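Local coordinates for protein peptidoglycan D,D-transpeptidase PbpA (Mycobacterium tuberculosis, PDB 3UPP) that probably cross-links the peptidoglycan cell wall as a penicillin-binding D,D-transpeptidase, with a role in regulating cell length, at residues T408-W413 with D436-T441. Sequence-based numbering, arbitrary orientation.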
loop_
_atom_site.group_PDB
_atom_site.type_symbol
_atom_site.label_atom_id
_atom_site.label_comp_id
_atom_site.label_asym_id
_atom_site.label_seq_id
_atom_site.Cartn_x
_atom_site.Cartn_y
_atom_site.Cartn_z
ATOM N N THR A 408 -4.229 4.760 -22.975
ATOM C CA THR A 408 -4.093 5.448 -21.690
ATOM C C THR A 408 -2.764 5.059 -21.041
ATOM O O THR A 408 -2.382 3.891 -21.081
ATOM C CB THR A 408 -5.239 5.055 -20.707
ATOM O OG1 THR A 408 -6.448 4.778 -21.425
ATOM C CG2 THR A 408 -5.503 6.160 -19.684
ATOM N N PRO A 409 -2.044 6.031 -20.449
ATOM C CA PRO A 409 -0.858 5.654 -19.664
ATOM C C PRO A 409 -1.167 4.602 -18.570
ATOM O O PRO A 409 -2.029 4.833 -17.728
ATOM C CB PRO A 409 -0.413 6.980 -19.037
ATOM C CG PRO A 409 -0.982 8.036 -19.922
ATOM C CD PRO A 409 -2.247 7.493 -20.490
ATOM N N PRO A 410 -0.469 3.451 -18.584
ATOM C CA PRO A 410 -0.746 2.402 -17.600
ATOM C C PRO A 410 -0.261 2.750 -16.191
ATOM O O PRO A 410 0.573 3.638 -16.031
ATOM C CB PRO A 410 0.042 1.200 -18.142
ATOM C CG PRO A 410 1.175 1.801 -18.876
ATOM C CD PRO A 410 0.616 3.061 -19.507
ATOM N N HIS A 411 -0.772 2.048 -15.182
ATOM C CA HIS A 411 -0.241 2.187 -13.827
ATOM C C HIS A 411 1.071 1.420 -13.748
ATOM O O HIS A 411 1.179 0.333 -14.293
ATOM C CB HIS A 411 -1.206 1.633 -12.766
ATOM C CG HIS A 411 -2.601 2.170 -12.847
ATOM N ND1 HIS A 411 -2.890 3.517 -12.802
ATOM C CD2 HIS A 411 -3.793 1.532 -12.928
ATOM C CE1 HIS A 411 -4.198 3.687 -12.874
ATOM N NE2 HIS A 411 -4.769 2.497 -12.948
ATOM N N ALA A 412 2.058 1.996 -13.074
ATOM C CA ALA A 412 3.332 1.346 -12.827
ATOM C C ALA A 412 3.347 0.763 -11.409
ATOM O O ALA A 412 3.113 1.482 -10.434
ATOM C CB ALA A 412 4.447 2.329 -13.005
ATOM N N TRP A 413 3.627 -0.540 -11.302
ATOM C CA TRP A 413 3.575 -1.261 -10.020
ATOM C C TRP A 413 4.936 -1.887 -9.699
ATOM O O TRP A 413 5.666 -2.286 -10.590
ATOM C CB TRP A 413 2.567 -2.404 -10.100
ATOM C CG TRP A 413 1.117 -2.147 -9.786
ATOM C CD1 TRP A 413 0.088 -2.118 -10.677
ATOM C CD2 TRP A 413 0.521 -1.980 -8.481
ATOM N NE1 TRP A 413 -1.115 -1.907 -10.020
ATOM C CE2 TRP A 413 -0.875 -1.829 -8.673
ATOM C CE3 TRP A 413 1.033 -1.948 -7.176
ATOM C CZ2 TRP A 413 -1.778 -1.667 -7.603
ATOM C CZ3 TRP A 413 0.144 -1.775 -6.110
ATOM C CH2 TRP A 413 -1.255 -1.631 -6.334
ATOM N N ASP A 436 1.958 10.037 -16.089
ATOM C CA ASP A 436 1.195 10.419 -17.293
ATOM C C ASP A 436 1.908 10.189 -18.641
ATOM O O ASP A 436 1.668 10.893 -19.642
ATOM C CB ASP A 436 0.562 11.805 -17.130
ATOM C CG ASP A 436 -0.760 11.730 -16.394
ATOM O OD1 ASP A 436 -0.780 12.008 -15.173
ATOM O OD2 ASP A 436 -1.767 11.328 -17.029
ATOM N N ARG A 437 2.760 9.163 -18.642
ATOM C CA ARG A 437 3.517 8.733 -19.801
ATOM C C ARG A 437 2.965 7.397 -20.294
ATOM O O ARG A 437 2.672 6.488 -19.493
ATOM C CB ARG A 437 4.996 8.592 -19.428
ATOM C CG ARG A 437 5.674 9.911 -19.025
ATOM C CD ARG A 437 7.038 9.681 -18.378
ATOM N NE ARG A 437 7.915 8.924 -19.269
ATOM C CZ ARG A 437 8.811 9.464 -20.091
ATOM N NH1 ARG A 437 9.550 8.681 -20.866
ATOM N NH2 ARG A 437 8.976 10.781 -20.136
ATOM N N LEU A 438 2.812 7.264 -21.607
ATOM C CA LEU A 438 2.284 6.018 -22.149
ATOM C C LEU A 438 3.310 4.878 -22.244
ATOM O O LEU A 438 2.926 3.701 -22.312
ATOM C CB LEU A 438 1.562 6.250 -23.467
ATOM C CG LEU A 438 0.079 5.894 -23.410
ATOM C CD1 LEU A 438 -0.676 6.754 -24.387
ATOM C CD2 LEU A 438 -0.148 4.398 -23.712
ATOM N N SER A 439 4.595 5.230 -22.206
ATOM C CA SER A 439 5.694 4.245 -22.179
ATOM C C SER A 439 5.990 3.744 -20.763
ATOM O O SER A 439 6.875 2.905 -20.577
ATOM C CB SER A 439 6.980 4.844 -22.760
ATOM O OG SER A 439 7.470 5.882 -21.921
ATOM N N ALA A 440 5.260 4.272 -19.780
ATOM C CA ALA A 440 5.448 3.913 -18.384
ATOM C C ALA A 440 5.463 2.400 -18.182
ATOM O O ALA A 440 4.657 1.684 -18.784
ATOM C CB ALA A 440 4.357 4.540 -17.529
ATOM N N THR A 441 6.410 1.930 -17.364
ATOM C CA THR A 441 6.452 0.550 -16.888
ATOM C C THR A 441 6.841 0.544 -15.413
ATOM O O THR A 441 7.494 1.470 -14.937
ATOM C CB THR A 441 7.466 -0.347 -17.645
ATOM O OG1 THR A 441 8.796 -0.018 -17.235
ATOM C CG2 THR A 441 7.332 -0.243 -19.157
#
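At the rim of the penicillin-binding transpeptidase cleft, the P409-P410 pair leading into strand 411-418 packs against the type I turn R437-A440, which leads into helix 442-457. The contact has no cross-segment hydrogen bond, and proline suits it, offering compact, puckered apolar rings and no N-H to satisfy. P409 lays its ring along the backbone where the turn begins: CB lies 3.2 Å from R437 O, and CG faces D436 C at 3.8 Å. L438 crosses this ring at about a right angle. Its chi1 of -117°, away from the staggered values, carries the branch back over the T408-P409 peptide, with CG 3.6 Å from P409 N and CD2 3.5 Å from T408 O. Buried P410 packs its ring on two carbonyls, CD 3.7 Å from L438 O and CG 3.5 Å from A440 O, which accepts a weak hydrogen bond from T398 OG1. Alanines fit the interior positions: A440 turns its methyl toward P410, while A412, backbone-bonded to V431 of strand 425-431, also touches A446. T441, a hydroxyl residue at the N-cap, bonds A444 N through OG1 and touches the bound, opened cefotaxime; on its backbone side, T441 O meets A412 CB at 3.7 Å.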